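Local coordinates for Lmo1076 protein (Listeria monocytogenes serovar 1/2a, PDB 3FI7) that hydrolyses peptidoglycan as an autoinhibited, virulence-associated N-acetylglucosaminidase, this piece being its GH73 catalytic domain, at residues Y76-I81 with P114-S119. Sequence-based numbering, arbitrary orientation.
Sequences YNLFGI and PSHKES
Y76 turns the CD2 edge of its ring onto one face of H116, an edge-to-face pair with centroids 5.4 Å apart and planes at 83°. The backbone of S115 lies over a face of the tyrosine: its CA makes a CH-pi contact 3.9 Å from the centroid of the Y76 ring, a fit suited to a residue whose small side chain points away. L78 brings its branched end to the imidazole at about a right angle, CD2 of L78 lying 3.5 Å from NE2 of H116. That nitrogen is hydrogen-bonded to G71 O, which helps fix the rotation of the histidine between its two neighbours.

Beside the ring pair and L78, S119 makes the polar link. Its OG, anti to the backbone N (chi1 174°), receives the N-H of L78 at 3.0 Å with an angle of 152°, and CD2 of F79 presents a ring edge to the same oxygen. A serine suits the place, since its short side chain carries a hydroxyl that can accept this N-H where loop and helix lie close.

Residues 77-80 form a type I beta turn in the loop after helix 52-63, docked on the first turn of helix 116-129 within the lysozyme-clan catalytic domain. G80, with positive phi, suits the end of the turn. A water stitches the two parts together, donating to OD1 of N77 at 2.8 Å, accepting from F79 N and lying 2.7 Å from S119 OG. The side chain of N77 ties the start of the turn to the residue just after it: OD1 accepts from I81 N, while ND2 gives an N-H to a lone pair of I81 O and is also bonded to A111 O. At the helix start, S115 is the N-cap, its OG accepting from K117 N and donating to E118 OE2 at 2.8 Å on the syn side of the carboxylate.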
ATOM      1  N   TYR A  76      -1.039  -6.096  11.998  1.00 37.64           N
ATOM      2  CA  TYR A  76      -1.382  -4.942  11.171  1.00 45.00           C
ATOM      3  C   TYR A  76      -0.195  -4.371  10.404  1.00 43.87           C
ATOM      4  O   TYR A  76      -0.236  -3.227   9.969  1.00 41.48           O
ATOM      5  CB  TYR A  76      -2.009  -3.843  12.037  1.00 44.52           C
ATOM      6  CG  TYR A  76      -3.281  -4.270  12.739  1.00 51.98           C
ATOM      7  CD1 TYR A  76      -3.301  -4.502  14.111  1.00 50.10           C
ATOM      8  CD2 TYR A  76      -4.462  -4.447  12.028  1.00 53.79           C
ATOM      9  CE1 TYR A  76      -4.472  -4.895  14.754  1.00 51.59           C
ATOM     10  CE2 TYR A  76      -5.631  -4.837  12.657  1.00 52.78           C
ATOM     11  CZ  TYR A  76      -5.633  -5.057  14.018  1.00 57.77           C
ATOM     12  OH  TYR A  76      -6.803  -5.443  14.634  1.00 62.83           O
ATOM     13  N   ASN A  77       0.851  -5.172  10.235  1.00 41.86           N
ATOM     14  CA  ASN A  77       2.098  -4.718   9.621  1.00 38.44           C
ATOM     15  C   ASN A  77       2.062  -4.972   8.115  1.00 40.92           C
ATOM     16  O   ASN A  77       2.524  -6.018   7.631  1.00 39.23           O
ATOM     17  CB  ASN A  77       3.282  -5.441  10.294  1.00 35.17           C
ATOM     18  CG  ASN A  77       4.644  -4.888   9.885  1.00 35.44           C
ATOM     19  OD1 ASN A  77       4.797  -4.265   8.834  1.00 38.49           O
ATOM     20  ND2 ASN A  77       5.650  -5.135  10.724  1.00 41.17           N
ATOM     21  N   LEU A  78       1.503  -4.013   7.376  1.00 32.13           N
ATOM     22  CA  LEU A  78       1.238  -4.196   5.948  1.00 31.86           C
ATOM     23  C   LEU A  78       2.503  -4.261   5.116  1.00 36.50           C
ATOM     24  O   LEU A  78       2.537  -4.912   4.072  1.00 36.34           O
ATOM     25  CB  LEU A  78       0.344  -3.075   5.407  1.00 28.41           C
ATOM     26  CG  LEU A  78      -1.049  -2.957   6.035  1.00 38.85           C
ATOM     27  CD1 LEU A  78      -1.708  -1.644   5.611  1.00 33.25           C
ATOM     28  CD2 LEU A  78      -1.927  -4.171   5.685  1.00 33.99           C
ATOM     29  N   PHE A  79       3.548  -3.584   5.565  1.00 34.50           N
ATOM     30  CA  PHE A  79       4.738  -3.469   4.737  1.00 36.24           C
ATOM     31  C   PHE A  79       5.869  -4.389   5.202  1.00 36.78           C
ATOM     32  O   PHE A  79       6.966  -4.347   4.660  1.00 34.41           O
ATOM     33  CB  PHE A  79       5.173  -2.005   4.648  1.00 29.84           C
ATOM     34  CG  PHE A  79       4.108  -1.094   4.108  1.00 31.33           C
ATOM     35  CD1 PHE A  79       4.020  -0.835   2.748  1.00 31.42           C
ATOM     36  CD2 PHE A  79       3.181  -0.508   4.957  1.00 30.98           C
ATOM     37  CE1 PHE A  79       3.030   0.008   2.243  1.00 35.28           C
ATOM     38  CE2 PHE A  79       2.198   0.333   4.460  1.00 36.93           C
ATOM     39  CZ  PHE A  79       2.122   0.591   3.097  1.00 34.42           C
ATOM     40  N   GLY A  80       5.590  -5.236   6.189  1.00 38.86           N
ATOM     41  CA  GLY A  80       6.591  -6.170   6.687  1.00 34.04           C
ATOM     42  C   GLY A  80       7.818  -5.483   7.266  1.00 38.49           C
ATOM     43  O   GLY A  80       8.945  -5.933   7.075  1.00 42.96           O
ATOM     44  N   ILE A  81       7.595  -4.385   7.979  1.00 37.70           N
ATOM     45  CA  ILE A  81       8.679  -3.613   8.569  1.00 38.23           C
ATOM     46  C   ILE A  81       9.298  -4.328   9.769  1.00 44.20           C
ATOM     47  O   ILE A  81       8.590  -4.761  10.675  1.00 44.76           O
ATOM     48  CB  ILE A  81       8.174  -2.231   9.024  1.00 46.83           C
ATOM     49  CG1 ILE A  81       7.677  -1.429   7.822  1.00 40.31           C
ATOM     50  CG2 ILE A  81       9.266  -1.479   9.778  1.00 41.47           C
ATOM     51  CD1 ILE A  81       8.627  -1.452   6.642  1.00 40.90           C
ATOM     52  N   PRO A 114      -1.062  -0.930  16.389  1.00 53.17           N
ATOM     53  CA  PRO A 114      -2.439  -0.896  16.909  1.00 49.86           C
ATOM     54  C   PRO A 114      -3.469  -1.115  15.806  1.00 56.82           C
ATOM     55  O   PRO A 114      -4.540  -1.673  16.055  1.00 56.51           O
ATOM     56  CB  PRO A 114      -2.573   0.526  17.465  1.00 47.85           C
ATOM     57  CG  PRO A 114      -1.161   0.971  17.725  1.00 50.36           C
ATOM     58  CD  PRO A 114      -0.340   0.327  16.644  1.00 49.07           C
ATOM     59  N   SER A 115      -3.144  -0.672  14.596  1.00 53.37           N
ATOM     60  CA  SER A 115      -4.028  -0.848  13.451  1.00 46.66           C
ATOM     61  C   SER A 115      -3.291  -0.518  12.166  1.00 44.61           C
ATOM     62  O   SER A 115      -2.129  -0.111  12.187  1.00 42.86           O
ATOM     63  CB  SER A 115      -5.251   0.063  13.565  1.00 51.04           C
ATOM     64  OG  SER A 115      -4.886   1.418  13.349  1.00 47.47           O
ATOM     65  N   HIS A 116      -3.985  -0.673  11.046  1.00 40.75           N
ATOM     66  CA  HIS A 116      -3.404  -0.382   9.749  1.00 41.64           C
ATOM     67  C   HIS A 116      -2.963   1.077   9.630  1.00 47.35           C
ATOM     68  O   HIS A 116      -2.057   1.397   8.852  1.00 44.20           O
ATOM     69  CB  HIS A 116      -4.388  -0.733   8.635  1.00 38.36           C
ATOM     70  CG  HIS A 116      -4.527  -2.203   8.405  1.00 46.70           C
ATOM     71  ND1 HIS A 116      -5.681  -2.777   7.924  1.00 54.63           N
ATOM     72  CD2 HIS A 116      -3.655  -3.220   8.606  1.00 49.26           C
ATOM     73  CE1 HIS A 116      -5.512  -4.084   7.822  1.00 60.60           C
ATOM     74  NE2 HIS A 116      -4.290  -4.379   8.230  1.00 57.64           N
ATOM     75  N   LYS A 117      -3.595   1.957  10.398  1.00 40.87           N
ATOM     76  CA  LYS A 117      -3.293   3.376  10.288  1.00 48.50           C
ATOM     77  C   LYS A 117      -1.825   3.661  10.576  1.00 45.44           C
ATOM     78  O   LYS A 117      -1.169   4.372   9.818  1.00 45.81           O
ATOM     79  CB  LYS A 117      -4.171   4.211  11.215  1.00 47.90           C
ATOM     80  CG  LYS A 117      -3.878   5.700  11.118  1.00 52.10           C
ATOM     81  CD  LYS A 117      -4.695   6.504  12.110  1.00 60.19           C
ATOM     82  CE  LYS A 117      -4.224   7.948  12.166  1.00 66.46           C
ATOM     83  NZ  LYS A 117      -4.959   8.717  13.218  1.00 77.51           N
ATOM     84  N   GLU A 118      -1.312   3.104  11.667  1.00 39.08           N
ATOM     85  CA  GLU A 118       0.060   3.378  12.085  1.00 37.94           C
ATOM     86  C   GLU A 118       1.059   2.737  11.120  1.00 45.24           C
ATOM     87  O   GLU A 118       2.164   3.250  10.913  1.00 42.78           O
ATOM     88  CB  GLU A 118       0.295   2.901  13.522  1.00 40.10           C
ATOM     89  CG  GLU A 118      -0.445   3.722  14.583  1.00 43.94           C
ATOM     90  CD  GLU A 118      -1.928   3.373  14.717  1.00 53.84           C
ATOM     91  OE1 GLU A 118      -2.670   4.167  15.331  1.00 64.88           O
ATOM     92  OE2 GLU A 118      -2.363   2.310  14.228  1.00 57.60           O
ATOM     93  N   SER A 119       0.657   1.617  10.524  1.00 40.62           N
ATOM     94  CA  SER A 119       1.458   0.942   9.506  1.00 38.73           C
ATOM     95  C   SER A 119       1.581   1.818   8.241  1.00 36.52           C
ATOM     96  O   SER A 119       2.683   2.019   7.712  1.00 32.62           O
ATOM     97  CB  SER A 119       0.839  -0.427   9.186  1.00 38.73           C
ATOM     98  OG  SER A 119       1.495  -1.072   8.111  1.00 38.44           O
TER
HETATM   99  O   HOH W   1       4.113  -1.634   8.042  1.00 43.10           O